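Local structure of glucoamylase (Thermoanaerobacterium thermosaccharolyticum, 1LF6) at residues D344-A349 and Q398-I403; L404-K409 and M674-Y679; S572-N577 and V638-G643; I519-G524 and D579-P584; T101-G106 and Y283-N288. The protein hydrolyses terminal 1,4-linked alpha-D-glucose units from the non-reducing ends of glucan chains and releases beta-D-glucose. All coordinates share one frame; numbering follows the deposited sequence.

Contact 1 of 5, residues D344-A349 and Q398-I403; sequences DLYHVA and QADPII
The backbone oxygen of Asp400 rests against the Tyr346 ring, 3.5 Å from CD1, with CE1 of the same ring only slightly farther away. The side chain of Asp400 continues over that ring. Its CB lies over one face, 3.9 Å from the centroid and 26° off the ring normal, a CH-pi contact. Beyond CB the carboxylate lies flat on the ring, the two planes only 7° apart. Asp400 CG sits 3.6 Å above the ring plane, shifted toward the rim near CG and CD2. Tyr346 reaches across because its CG is anti to the backbone N (chi1 165°). The two helices, 342-355 and 395-407, belong to the (alpha/alpha) barrel of six helical hairpins, the catalytic fold of this family 15 enzyme. The probable catalytic pair, Glu435 and Glu438, has its side chains about 11 Å from that of Asp400. One turn farther along helix 395-407, Ile403 turns its CG2 branch to the hydroxyl end of Tyr346, 3.5 Å from OH. All three touching residues are buried. His347 lies beside the tyrosine, with Tyr346 CD2 3.7 Å above the middle of its imidazole, and also stacks on Trp654. Pro401 has no N-H to give to the preceding turn, and the helix kinks there.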
# COMPACT_ATOMS: atom_id res chain seq x y z
N ASP A 344 -0.90 -11.07 -3.28
CA ASP A 344 -0.01 -10.07 -2.69
C ASP A 344 0.63 -10.58 -1.40
O ASP A 344 1.82 -10.40 -1.18
CB ASP A 344 -0.76 -8.76 -2.44
CG ASP A 344 -1.26 -8.12 -3.73
OD1 ASP A 344 -1.01 -6.92 -3.95
OD2 ASP A 344 -1.90 -8.83 -4.52
N LEU A 345 -0.17 -11.21 -0.55
CA LEU A 345 0.31 -11.73 0.72
C LEU A 345 1.43 -12.75 0.48
O LEU A 345 2.45 -12.75 1.18
CB LEU A 345 -0.85 -12.38 1.49
CG LEU A 345 -0.64 -12.83 2.94
CD1 LEU A 345 -0.14 -11.67 3.79
CD2 LEU A 345 -1.96 -13.37 3.49
N TYR A 346 1.23 -13.61 -0.51
CA TYR A 346 2.20 -14.63 -0.89
C TYR A 346 3.55 -13.99 -1.22
O TYR A 346 4.59 -14.42 -0.73
CB TYR A 346 1.67 -15.39 -2.11
CG TYR A 346 2.68 -16.25 -2.86
CD1 TYR A 346 3.18 -17.43 -2.30
CD2 TYR A 346 3.11 -15.89 -4.13
CE1 TYR A 346 4.09 -18.23 -3.00
CE2 TYR A 346 4.02 -16.68 -4.84
CZ TYR A 346 4.50 -17.85 -4.27
OH TYR A 346 5.40 -18.63 -4.96
N HIS A 347 3.51 -12.95 -2.05
CA HIS A 347 4.72 -12.26 -2.45
C HIS A 347 5.37 -11.55 -1.27
O HIS A 347 6.59 -11.57 -1.11
CB HIS A 347 4.39 -11.28 -3.58
CG HIS A 347 4.00 -11.96 -4.85
ND1 HIS A 347 4.84 -12.83 -5.52
CD2 HIS A 347 2.85 -11.93 -5.57
CE1 HIS A 347 4.23 -13.30 -6.59
NE2 HIS A 347 3.02 -12.76 -6.65
N VAL A 348 4.55 -10.92 -0.43
CA VAL A 348 5.05 -10.23 0.75
C VAL A 348 5.73 -11.27 1.65
O VAL A 348 6.83 -11.04 2.14
CB VAL A 348 3.88 -9.52 1.50
CG1 VAL A 348 4.35 -9.06 2.90
CG2 VAL A 348 3.40 -8.32 0.69
N ALA A 349 5.09 -12.41 1.84
CA ALA A 349 5.65 -13.48 2.65
C ALA A 349 7.01 -13.93 2.10
O ALA A 349 7.93 -14.24 2.87
CB ALA A 349 4.69 -14.65 2.70
N GLN A 398 -5.54 -19.75 -5.24
CA GLN A 398 -5.81 -20.99 -4.52
C GLN A 398 -4.49 -21.74 -4.36
O GLN A 398 -4.29 -22.48 -3.39
CB GLN A 398 -6.78 -21.88 -5.30
CG GLN A 398 -8.03 -21.18 -5.81
CD GLN A 398 -8.81 -20.49 -4.71
OE1 GLN A 398 -9.04 -21.06 -3.64
NE2 GLN A 398 -9.23 -19.26 -4.98
N ALA A 399 -3.60 -21.54 -5.32
CA ALA A 399 -2.31 -22.21 -5.36
C ALA A 399 -1.20 -21.62 -4.49
O ALA A 399 -0.46 -22.37 -3.85
CB ALA A 399 -1.82 -22.29 -6.81
N ASP A 400 -1.09 -20.30 -4.47
CA ASP A 400 -0.04 -19.64 -3.71
C ASP A 400 0.09 -20.04 -2.25
O ASP A 400 1.19 -20.26 -1.76
CB ASP A 400 -0.16 -18.12 -3.85
CG ASP A 400 0.18 -17.63 -5.25
OD1 ASP A 400 0.87 -18.38 -5.97
OD2 ASP A 400 -0.23 -16.52 -5.63
N PRO A 401 -1.04 -20.13 -1.53
CA PRO A 401 -0.89 -20.53 -0.13
C PRO A 401 -0.29 -21.93 0.02
O PRO A 401 0.39 -22.22 1.00
CB PRO A 401 -2.32 -20.41 0.42
CG PRO A 401 -3.19 -20.45 -0.81
CD PRO A 401 -2.41 -19.68 -1.82
N ILE A 402 -0.52 -22.79 -0.97
CA ILE A 402 0.03 -24.14 -0.93
C ILE A 402 1.54 -24.06 -1.14
O ILE A 402 2.31 -24.72 -0.45
CB ILE A 402 -0.53 -25.06 -2.05
CG1 ILE A 402 -2.05 -25.20 -1.93
CG2 ILE A 402 0.14 -26.43 -1.96
CD1 ILE A 402 -2.68 -25.98 -3.07
N ILE A 403 1.95 -23.25 -2.11
CA ILE A 403 3.36 -23.08 -2.42
C ILE A 403 4.09 -22.51 -1.20
O ILE A 403 5.21 -22.92 -0.90
CB ILE A 403 3.55 -22.14 -3.64
CG1 ILE A 403 2.83 -22.74 -4.86
CG2 ILE A 403 5.04 -21.97 -3.95
CD1 ILE A 403 2.83 -21.84 -6.07

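Contact 2 of 5, residues L404-K409 and M674-Y679; sequences LSYRLK and MPDIVY
With a chi1 of 163°, Tyr406 swings its ring away from its own backbone N and out from helix 395-407 toward Pro675, Asp676 and Ile677. Asp676 meets it with a chi1 of 50°, its CG between the backbone N and the carbonyl carbon. OD2 therefore arrives at the ring edge, in the ring plane, beside the phenol oxygen. The hydroxyl is modelled as donor to OD2, but at 2.5 Å from Tyr406 OH to Asp676 OD2 the bond is very short and the place of OH is doubtful. The carboxylate is turned 40° from the ring. Pro675 approaches the ring obliquely, with CB 4.1 Å from Tyr406 CE1. Ile677 lies over one ring face, where CD1 is placed, but the approach of its CG2 is too close to be trusted. Tyr460 of helix 445-464 packs edge-to-face with Tyr406. Pro675 is the N-cap residue of helix 676-682, the last helix of the chain. On the other side, helix 395-407 closes in a Schellman motif, with Lys409 at positive phi. The ring is thus mostly held by apolar neighbours, and its hydroxyl appears joined to an exposed carboxylate. Asp676 stands in the first turn of its helix, where the N-terminal end would probably stabilise the negative charge.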
# COMPACT_ATOMS: atom_id res chain seq x y z
N LEU A 404 3.45 -21.58 -0.50
CA LEU A 404 4.04 -20.97 0.69
C LEU A 404 4.15 -22.02 1.81
O LEU A 404 5.13 -22.06 2.54
CB LEU A 404 3.19 -19.79 1.16
CG LEU A 404 3.70 -18.98 2.36
CD1 LEU A 404 5.08 -18.44 2.07
CD2 LEU A 404 2.73 -17.83 2.64
N SER A 405 3.13 -22.86 1.95
CA SER A 405 3.14 -23.90 2.97
C SER A 405 4.36 -24.80 2.75
O SER A 405 5.01 -25.24 3.70
CB SER A 405 1.86 -24.74 2.89
OG SER A 405 0.75 -23.99 3.33
N TYR A 406 4.66 -25.05 1.48
CA TYR A 406 5.80 -25.89 1.13
C TYR A 406 7.13 -25.23 1.50
O TYR A 406 8.00 -25.86 2.10
CB TYR A 406 5.78 -26.21 -0.36
CG TYR A 406 7.10 -26.71 -0.87
CD1 TYR A 406 7.97 -25.86 -1.55
CD2 TYR A 406 7.52 -28.02 -0.62
CE1 TYR A 406 9.23 -26.30 -1.96
CE2 TYR A 406 8.77 -28.46 -1.02
CZ TYR A 406 9.62 -27.59 -1.68
OH TYR A 406 10.87 -28.02 -2.04
N ARG A 407 7.30 -23.97 1.12
CA ARG A 407 8.55 -23.27 1.41
C ARG A 407 8.78 -23.07 2.91
O ARG A 407 9.91 -23.05 3.37
CB ARG A 407 8.58 -21.93 0.68
CG ARG A 407 8.66 -22.08 -0.83
CD ARG A 407 9.20 -20.81 -1.46
NE ARG A 407 10.56 -20.54 -1.01
CZ ARG A 407 11.02 -19.32 -0.73
NH1 ARG A 407 10.23 -18.27 -0.85
NH2 ARG A 407 12.28 -19.17 -0.33
N LEU A 408 7.70 -22.92 3.67
CA LEU A 408 7.81 -22.74 5.11
C LEU A 408 7.82 -24.11 5.80
O LEU A 408 7.89 -24.19 7.02
CB LEU A 408 6.64 -21.89 5.63
CG LEU A 408 6.77 -20.39 5.33
CD1 LEU A 408 5.50 -19.66 5.68
CD2 LEU A 408 7.94 -19.82 6.10
N LYS A 409 7.77 -25.17 5.00
CA LYS A 409 7.77 -26.53 5.50
C LYS A 409 6.70 -26.74 6.56
O LYS A 409 6.90 -27.46 7.54
CB LYS A 409 9.15 -26.89 6.07
CG LYS A 409 10.23 -26.92 5.01
CD LYS A 409 11.56 -27.37 5.58
CE LYS A 409 12.62 -27.45 4.48
NZ LYS A 409 13.92 -27.97 5.00
N MET A 674 11.82 -19.27 -5.83
CA MET A 674 11.31 -20.35 -6.68
C MET A 674 11.31 -21.68 -5.92
O MET A 674 12.31 -22.08 -5.34
CB MET A 674 12.16 -20.48 -7.95
CG MET A 674 11.75 -21.65 -8.85
SD MET A 674 12.63 -21.66 -10.42
CE MET A 674 14.32 -22.03 -9.87
N PRO A 675 10.16 -22.37 -5.90
CA PRO A 675 10.07 -23.66 -5.21
C PRO A 675 10.90 -24.70 -5.96
O PRO A 675 10.60 -25.06 -7.10
CB PRO A 675 8.57 -23.95 -5.23
CG PRO A 675 8.11 -23.28 -6.51
CD PRO A 675 8.86 -21.97 -6.48
N ASP A 676 11.96 -25.18 -5.31
CA ASP A 676 12.88 -26.13 -5.93
C ASP A 676 12.30 -27.41 -6.52
O ASP A 676 12.75 -27.86 -7.58
CB ASP A 676 14.01 -26.50 -4.96
CG ASP A 676 13.49 -26.91 -3.61
OD1 ASP A 676 14.19 -27.67 -2.91
OD2 ASP A 676 12.39 -26.46 -3.24
N ILE A 677 11.32 -28.01 -5.87
CA ILE A 677 10.76 -29.25 -6.40
C ILE A 677 10.04 -29.04 -7.72
O ILE A 677 9.99 -29.94 -8.55
CB ILE A 677 9.82 -29.93 -5.39
CG1 ILE A 677 8.36 -29.55 -5.62
CG2 ILE A 677 10.16 -29.49 -4.03
CD1 ILE A 677 7.43 -30.21 -4.61
N VAL A 678 9.49 -27.85 -7.93
CA VAL A 678 8.80 -27.56 -9.18
C VAL A 678 9.86 -27.43 -10.26
O VAL A 678 9.78 -28.05 -11.32
CB VAL A 678 8.01 -26.25 -9.11
CG1 VAL A 678 7.34 -25.98 -10.45
CG2 VAL A 678 6.98 -26.31 -7.99
N TYR A 679 10.88 -26.62 -9.97
CA TYR A 679 11.97 -26.39 -10.91
C TYR A 679 12.64 -27.71 -11.29
O TYR A 679 12.88 -27.98 -12.47
CB TYR A 679 13.00 -25.44 -10.29
CG TYR A 679 14.28 -25.32 -11.08
CD1 TYR A 679 14.36 -24.49 -12.20
CD2 TYR A 679 15.40 -26.08 -10.75
CE1 TYR A 679 15.52 -24.42 -12.96
CE2 TYR A 679 16.56 -26.02 -11.50
CZ TYR A 679 16.62 -25.19 -12.60
OH TYR A 679 17.77 -25.14 -13.35

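Contact 3 of 5, residues S572-N577 and V638-G643; sequences SWYRYN and VWEDTG
Tyr574 and Glu640 cross at about a right angle, and their meeting point is the phenol hydroxyl. Tyr574 OH donates to Glu640 OE1 at 2.7 Å. The carboxylate is turned 67° from the ring, and OE1 stands at the ring edge, in its plane. OE1 accepts the bond with its anti lone pair, the one away from OE2. A bend in the glutamate chain, chi2 91°, lays CG 3.2 Å from Tyr574 OH. Segment 572-577 runs on from strand 570-573, which pairs with strand 564-567 in a small antiparallel hairpin. Glu640 lies in the long loop between helices 618-627 and 653-668 of the (alpha/alpha) barrel, its side chain about 12 Å from that of Trp325, a probable substrate-binding residue. The second oxygen, OE2, makes a salt bridge with Arg597. An alanine here removes both oxygens and would probably leave the Tyr574 hydroxyl without this acceptor and Arg597 without this counter-charge. Val565 touches both Tyr574 and Glu640 from the neighbouring strand.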
# COMPACT_ATOMS: atom_id res chain seq x y z
N SER A 572 10.72 -0.33 -18.05
CA SER A 572 9.54 -0.85 -17.36
C SER A 572 8.57 -1.33 -18.43
O SER A 572 8.77 -1.06 -19.62
CB SER A 572 8.88 0.20 -16.47
OG SER A 572 8.03 -0.44 -15.52
N TRP A 573 7.54 -2.05 -18.02
CA TRP A 573 6.57 -2.60 -18.95
C TRP A 573 5.13 -2.33 -18.53
O TRP A 573 4.86 -2.10 -17.35
CB TRP A 573 6.74 -4.12 -19.05
CG TRP A 573 8.00 -4.56 -19.71
CD1 TRP A 573 8.12 -5.08 -20.97
CD2 TRP A 573 9.34 -4.49 -19.18
NE1 TRP A 573 9.44 -5.34 -21.26
CE2 TRP A 573 10.21 -4.98 -20.18
CE3 TRP A 573 9.88 -4.06 -17.96
CZ2 TRP A 573 11.60 -5.06 -20.00
CZ3 TRP A 573 11.26 -4.13 -17.78
CH2 TRP A 573 12.10 -4.63 -18.80
N TYR A 574 4.21 -2.35 -19.50
CA TYR A 574 2.77 -2.20 -19.22
C TYR A 574 2.35 -3.62 -18.86
O TYR A 574 3.05 -4.58 -19.18
CB TYR A 574 1.99 -1.80 -20.48
CG TYR A 574 2.28 -0.42 -21.02
CD1 TYR A 574 1.67 0.71 -20.47
CD2 TYR A 574 3.15 -0.24 -22.09
CE1 TYR A 574 1.91 1.98 -20.99
CE2 TYR A 574 3.41 1.03 -22.61
CZ TYR A 574 2.78 2.13 -22.05
OH TYR A 574 3.02 3.38 -22.57
N ARG A 575 1.19 -3.76 -18.22
CA ARG A 575 0.68 -5.09 -17.84
C ARG A 575 0.29 -5.88 -19.09
O ARG A 575 0.38 -7.10 -19.11
CB ARG A 575 -0.55 -4.95 -16.95
CG ARG A 575 -0.38 -4.04 -15.76
CD ARG A 575 -1.75 -3.50 -15.33
NE ARG A 575 -2.44 -4.36 -14.40
CZ ARG A 575 -3.76 -4.33 -14.19
NH1 ARG A 575 -4.31 -5.14 -13.31
NH2 ARG A 575 -4.53 -3.51 -14.90
N TYR A 576 -0.17 -5.17 -20.12
CA TYR A 576 -0.58 -5.77 -21.40
C TYR A 576 -1.03 -4.66 -22.33
O TYR A 576 -1.33 -3.56 -21.88
CB TYR A 576 -1.72 -6.78 -21.19
CG TYR A 576 -2.94 -6.21 -20.49
CD1 TYR A 576 -3.91 -5.49 -21.20
CD2 TYR A 576 -3.12 -6.38 -19.11
CE1 TYR A 576 -5.02 -4.95 -20.55
CE2 TYR A 576 -4.23 -5.83 -18.46
CZ TYR A 576 -5.17 -5.12 -19.19
OH TYR A 576 -6.26 -4.58 -18.54
N ASN A 577 -1.09 -4.93 -23.63
CA ASN A 577 -1.50 -3.90 -24.59
C ASN A 577 -2.94 -3.47 -24.36
O ASN A 577 -3.81 -4.30 -24.08
CB ASN A 577 -1.39 -4.40 -26.04
CG ASN A 577 -0.56 -5.65 -26.17
OD1 ASN A 577 -0.86 -6.68 -25.58
ND2 ASN A 577 0.51 -5.57 -26.97
N VAL A 638 4.20 4.28 -12.83
CA VAL A 638 5.00 5.47 -13.12
C VAL A 638 4.75 5.90 -14.57
O VAL A 638 4.38 5.08 -15.41
CB VAL A 638 6.52 5.21 -12.94
CG1 VAL A 638 6.83 4.84 -11.49
CG2 VAL A 638 6.99 4.13 -13.90
N TRP A 639 4.96 7.19 -14.85
CA TRP A 639 4.76 7.74 -16.19
C TRP A 639 5.84 7.29 -17.17
O TRP A 639 6.99 7.08 -16.78
CB TRP A 639 4.75 9.27 -16.14
CG TRP A 639 3.61 9.85 -15.38
CD1 TRP A 639 3.63 10.30 -14.09
CD2 TRP A 639 2.29 10.08 -15.87
NE1 TRP A 639 2.40 10.81 -13.75
CE2 TRP A 639 1.56 10.69 -14.82
CE3 TRP A 639 1.65 9.84 -17.09
CZ2 TRP A 639 0.22 11.06 -14.96
CZ3 TRP A 639 0.31 10.21 -17.22
CH2 TRP A 639 -0.39 10.81 -16.16
N GLU A 640 5.48 7.17 -18.44
CA GLU A 640 6.43 6.74 -19.47
C GLU A 640 7.48 7.79 -19.80
O GLU A 640 8.64 7.45 -20.06
CB GLU A 640 5.72 6.41 -20.79
CG GLU A 640 4.63 5.37 -20.73
CD GLU A 640 3.27 5.98 -20.48
OE1 GLU A 640 2.28 5.40 -20.98
OE2 GLU A 640 3.19 7.02 -19.79
N ASP A 641 7.10 9.06 -19.78
CA ASP A 641 8.03 10.13 -20.14
C ASP A 641 9.06 10.51 -19.08
O ASP A 641 10.20 10.81 -19.40
CB ASP A 641 7.25 11.38 -20.58
CG ASP A 641 6.42 11.99 -19.46
OD1 ASP A 641 6.08 11.26 -18.51
OD2 ASP A 641 6.09 13.19 -19.55
N THR A 642 8.67 10.49 -17.81
CA THR A 642 9.59 10.88 -16.74
C THR A 642 9.97 9.76 -15.78
O THR A 642 10.92 9.87 -15.03
CB THR A 642 9.01 12.00 -15.89
OG1 THR A 642 7.86 11.49 -15.20
CG2 THR A 642 8.61 13.19 -16.76
N GLY A 643 9.19 8.68 -15.79
CA GLY A 643 9.48 7.58 -14.89
C GLY A 643 9.07 7.95 -13.48
O GLY A 643 9.37 7.23 -12.53

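Contact 4 of 5, residues I519-G524 and D579-P584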
# COMPACT_ATOMS: atom_id res chain seq x y z
N ILE A 519 -11.55 -5.84 -23.04
CA ILE A 519 -10.56 -5.30 -22.12
C ILE A 519 -11.25 -4.43 -21.09
O ILE A 519 -12.09 -3.59 -21.43
CB ILE A 519 -9.49 -4.47 -22.86
CG1 ILE A 519 -8.78 -5.33 -23.91
CG2 ILE A 519 -8.48 -3.91 -21.86
CD1 ILE A 519 -8.00 -6.50 -23.34
N ALA A 520 -10.90 -4.63 -19.82
CA ALA A 520 -11.50 -3.87 -18.73
C ALA A 520 -11.14 -2.39 -18.79
O ALA A 520 -10.34 -1.97 -19.62
CB ALA A 520 -11.04 -4.45 -17.39
N ASN A 521 -11.75 -1.61 -17.91
CA ASN A 521 -11.49 -0.18 -17.83
C ASN A 521 -11.56 0.53 -19.19
O ASN A 521 -10.71 1.36 -19.50
CB ASN A 521 -10.12 0.04 -17.19
CG ASN A 521 -9.94 -0.76 -15.92
OD1 ASN A 521 -10.66 -0.56 -14.94
ND2 ASN A 521 -8.98 -1.69 -15.93
N GLY A 522 -12.57 0.19 -19.98
CA GLY A 522 -12.76 0.80 -21.28
C GLY A 522 -11.67 0.55 -22.31
O GLY A 522 -11.58 1.26 -23.31
N GLY A 523 -10.86 -0.47 -22.07
CA GLY A 523 -9.76 -0.79 -22.98
C GLY A 523 -10.12 -1.13 -24.42
O GLY A 523 -9.29 -0.98 -25.31
N GLY A 524 -11.34 -1.61 -24.65
CA GLY A 524 -11.74 -1.97 -26.01
C GLY A 524 -11.95 -3.45 -26.24
O GLY A 524 -11.84 -4.27 -25.33
N ASP A 579 -4.13 -1.69 -21.93
CA ASP A 579 -4.51 -1.64 -20.52
C ASP A 579 -5.07 -0.24 -20.28
O ASP A 579 -4.48 0.75 -20.70
CB ASP A 579 -3.28 -1.89 -19.64
CG ASP A 579 -3.59 -1.85 -18.16
OD1 ASP A 579 -4.78 -1.75 -17.78
OD2 ASP A 579 -2.64 -1.94 -17.36
N GLY A 580 -6.22 -0.16 -19.62
CA GLY A 580 -6.81 1.14 -19.36
C GLY A 580 -6.81 1.56 -17.90
O GLY A 580 -7.30 2.63 -17.57
N TYR A 581 -6.25 0.72 -17.03
CA TYR A 581 -6.22 1.01 -15.60
C TYR A 581 -5.17 2.06 -15.21
O TYR A 581 -4.09 1.72 -14.71
CB TYR A 581 -5.98 -0.29 -14.82
CG TYR A 581 -6.11 -0.14 -13.31
CD1 TYR A 581 -5.03 -0.37 -12.47
CD2 TYR A 581 -7.33 0.22 -12.73
CE1 TYR A 581 -5.15 -0.25 -11.08
CE2 TYR A 581 -7.47 0.35 -11.35
CZ TYR A 581 -6.37 0.11 -10.53
OH TYR A 581 -6.50 0.23 -9.16
N GLY A 582 -5.48 3.33 -15.45
CA GLY A 582 -4.56 4.40 -15.11
C GLY A 582 -5.01 5.77 -15.59
O GLY A 582 -6.03 5.88 -16.26
N GLU A 583 -4.26 6.82 -15.26
CA GLU A 583 -4.62 8.18 -15.68
C GLU A 583 -4.76 8.30 -17.19
O GLU A 583 -3.85 7.92 -17.94
CB GLU A 583 -3.59 9.20 -15.17
CG GLU A 583 -3.73 9.52 -13.70
CD GLU A 583 -2.54 9.05 -12.89
OE1 GLU A 583 -2.62 7.97 -12.27
OE2 GLU A 583 -1.53 9.77 -12.86
N PRO A 584 -5.89 8.86 -17.65
CA PRO A 584 -6.15 9.03 -19.08
C PRO A 584 -5.18 10.01 -19.72
O PRO A 584 -4.74 9.82 -20.86
CB PRO A 584 -7.59 9.54 -19.11
CG PRO A 584 -7.67 10.36 -17.86
CD PRO A 584 -6.96 9.48 -16.84
O HOH W 1 -7.72 -2.52 -18.56
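Ala520 to Gly523 form a type I' beta turn, closed by Gly523 N to Ala520 O at 2.9 Å, which sets Asn521 against Gly580 and Tyr581. The facing segment is folded by an Asx turn. In it Tyr581 N donates to Asp579 OD1 at 3.0 Å, nearly straight but from 52° out of the carboxylate plane. Asn521 lays its CB on the Gly580 carbonyl carbon, 3.7 Å away. Its ND2 sits 3.5 Å from Tyr581 CB, with the amide turned 37° from the ring. A water ties the two loops together: it donates to Ala520 O and accepts from Asn521 ND2 and from Gly580 N. The last two bonds, ND2 to water and Gly580 N to water, are each 3.0 Å. The other end of the amide, OD1, bonds to Tyr590 OH. A leucine in place of Asn521 removes both polar ends and would probably leave the water short of one donor and the Tyr590 hydroxyl without this mate. Gly580 has no room for a side chain: a CB there would run into Asn521 O. Tyr581 OH is hydrogen-bonded to Tyr337 OH, and its ring meets Trp325, a probable substrate-binding residue, edge-to-face. The turn joins strands 516-519 and 524-527, while 579-584 belongs to the loop leading from strand 570-573 to helix 600-612.

Contact 5 of 5, residues T101-G106 and Y283-N288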
# COMPACT_ATOMS: atom_id res chain seq x y z
N THR A 101 16.33 7.73 10.58
CA THR A 101 17.47 6.86 10.29
C THR A 101 17.04 5.88 9.20
O THR A 101 15.86 5.82 8.85
CB THR A 101 17.92 6.03 11.51
OG1 THR A 101 16.92 5.05 11.81
CG2 THR A 101 18.14 6.93 12.73
N ASP A 102 18.00 5.13 8.67
CA ASP A 102 17.72 4.14 7.64
C ASP A 102 17.04 2.89 8.20
O ASP A 102 16.67 1.99 7.45
CB ASP A 102 19.02 3.73 6.94
CG ASP A 102 19.43 4.70 5.85
OD1 ASP A 102 20.47 4.47 5.21
OD2 ASP A 102 18.70 5.70 5.64
N LYS A 103 16.88 2.84 9.51
CA LYS A 103 16.25 1.67 10.12
C LYS A 103 15.08 2.04 11.03
O LYS A 103 14.86 1.41 12.06
CB LYS A 103 17.30 0.85 10.90
CG LYS A 103 18.39 0.27 9.99
CD LYS A 103 19.47 -0.47 10.77
CE LYS A 103 20.52 -1.08 9.84
NZ LYS A 103 21.62 -1.77 10.58
N SER A 104 14.35 3.08 10.64
CA SER A 104 13.18 3.54 11.39
C SER A 104 12.20 4.28 10.48
O SER A 104 12.61 5.05 9.60
CB SER A 104 13.60 4.44 12.56
OG SER A 104 14.34 5.57 12.13
N LEU A 105 10.91 4.03 10.69
CA LEU A 105 9.89 4.69 9.89
C LEU A 105 9.42 5.99 10.54
O LEU A 105 8.23 6.24 10.70
CB LEU A 105 8.70 3.75 9.65
CG LEU A 105 8.96 2.56 8.72
CD1 LEU A 105 7.68 1.77 8.51
CD2 LEU A 105 9.48 3.06 7.38
N GLY A 106 10.40 6.79 10.94
CA GLY A 106 10.13 8.08 11.55
C GLY A 106 10.52 9.08 10.49
O GLY A 106 11.50 8.88 9.78
N TYR A 283 14.19 -4.34 14.92
CA TYR A 283 13.63 -5.22 13.90
C TYR A 283 14.54 -5.32 12.69
O TYR A 283 14.79 -6.42 12.20
CB TYR A 283 12.25 -4.73 13.45
CG TYR A 283 11.75 -5.49 12.25
CD1 TYR A 283 11.66 -4.88 10.99
CD2 TYR A 283 11.39 -6.84 12.35
CE1 TYR A 283 11.23 -5.61 9.87
CE2 TYR A 283 10.96 -7.56 11.24
CZ TYR A 283 10.88 -6.94 10.01
OH TYR A 283 10.44 -7.66 8.92
N CYS A 284 15.04 -4.19 12.20
CA CYS A 284 15.92 -4.21 11.04
C CYS A 284 17.16 -5.06 11.28
O CYS A 284 17.60 -5.79 10.39
CB CYS A 284 16.36 -2.79 10.66
SG CYS A 284 15.05 -1.77 9.96
N ASN A 285 17.72 -4.96 12.48
CA ASN A 285 18.93 -5.70 12.81
C ASN A 285 18.69 -7.19 13.01
O ASN A 285 19.62 -7.95 13.25
CB ASN A 285 19.60 -5.10 14.05
CG ASN A 285 20.17 -3.73 13.77
OD1 ASN A 285 20.63 -3.45 12.66
ND2 ASN A 285 20.16 -2.87 14.78
N THR A 286 17.44 -7.60 12.90
CA THR A 286 17.09 -9.00 13.05
C THR A 286 17.09 -9.62 11.65
O THR A 286 17.08 -10.84 11.49
CB THR A 286 15.70 -9.15 13.71
OG1 THR A 286 15.64 -10.40 14.41
CG2 THR A 286 14.59 -9.12 12.66
N LEU A 287 17.13 -8.76 10.63
CA LEU A 287 17.09 -9.20 9.23
C LEU A 287 18.47 -9.45 8.63
O LEU A 287 19.47 -8.90 9.08
CB LEU A 287 16.38 -8.13 8.38
CG LEU A 287 15.00 -7.65 8.84
CD1 LEU A 287 14.54 -6.51 7.95
CD2 LEU A 287 14.00 -8.79 8.81
N ASN A 288 18.52 -10.29 7.60
CA ASN A 288 19.78 -10.59 6.92
C ASN A 288 20.31 -9.29 6.32
O ASN A 288 19.54 -8.49 5.77
CB ASN A 288 19.56 -11.60 5.79
CG ASN A 288 18.97 -12.91 6.29
OD1 ASN A 288 19.48 -13.52 7.23
ND2 ASN A 288 17.90 -13.36 5.65
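Lys103 lies alongside Cys284 and reaches Asn285 with its amino group. The close part is apolar. Lys103 CB is 3.6 Å from Cys284 SG, and Lys103 CG is 3.7 Å from Cys284 CB. The cysteine is buried, with Met303 of helix 296-306 also against it. The lysine chain is fully extended beyond CG, so it runs past the cysteine without a bend and delivers NZ to the more open side. There the contact thins to one polar bond. Lys103 NZ donates to Asn285 OD1 at 2.9 Å, in the carbonyl plane, with a C=O...N angle of 157°. Asn285 is exposed to solvent, and the two side chains cross there at about a right angle. The ammonium group stands near the C-terminal end of helix 269-284, where the partial negative charge of the helix end would probably favour it. Around the lysine the backbone is shaped by an ST turn: Lys103 N donates to Thr101 OG1 at 3.2 Å. At the end of the helix the chain makes a type I beta turn from Cys284 to Leu287. Segment 101-106 connects antiparallel strands 93-99 and 107-113, so the arrangement is that of a beta-hairpin loop of the N-terminal beta-sandwich domain packed on the end of a helix.

Overall arrangement
Contact 1 is the buried one, an aromatic ring stacked on a carboxylate between two barrel helices. Contact 2 continues outward on the same helix 395-407, and the two touch through Ile403 and Pro675 and through Ala349 and Leu404. It is only partly buried and adds a phenol-carboxylate bond. Contacts 3 and 4 join mostly loop segments of the catalytic domain and touch each other, as where Arg575 meets Tyr581. Contact 3 is a single direct bond at the surface; contact 4 relies on a water and close backbone packing, nearest the probable substrate site. Contact 5 lies in the N-terminal domain, across the chain's centre from contact 4, and pairs lysine with a neutral amide.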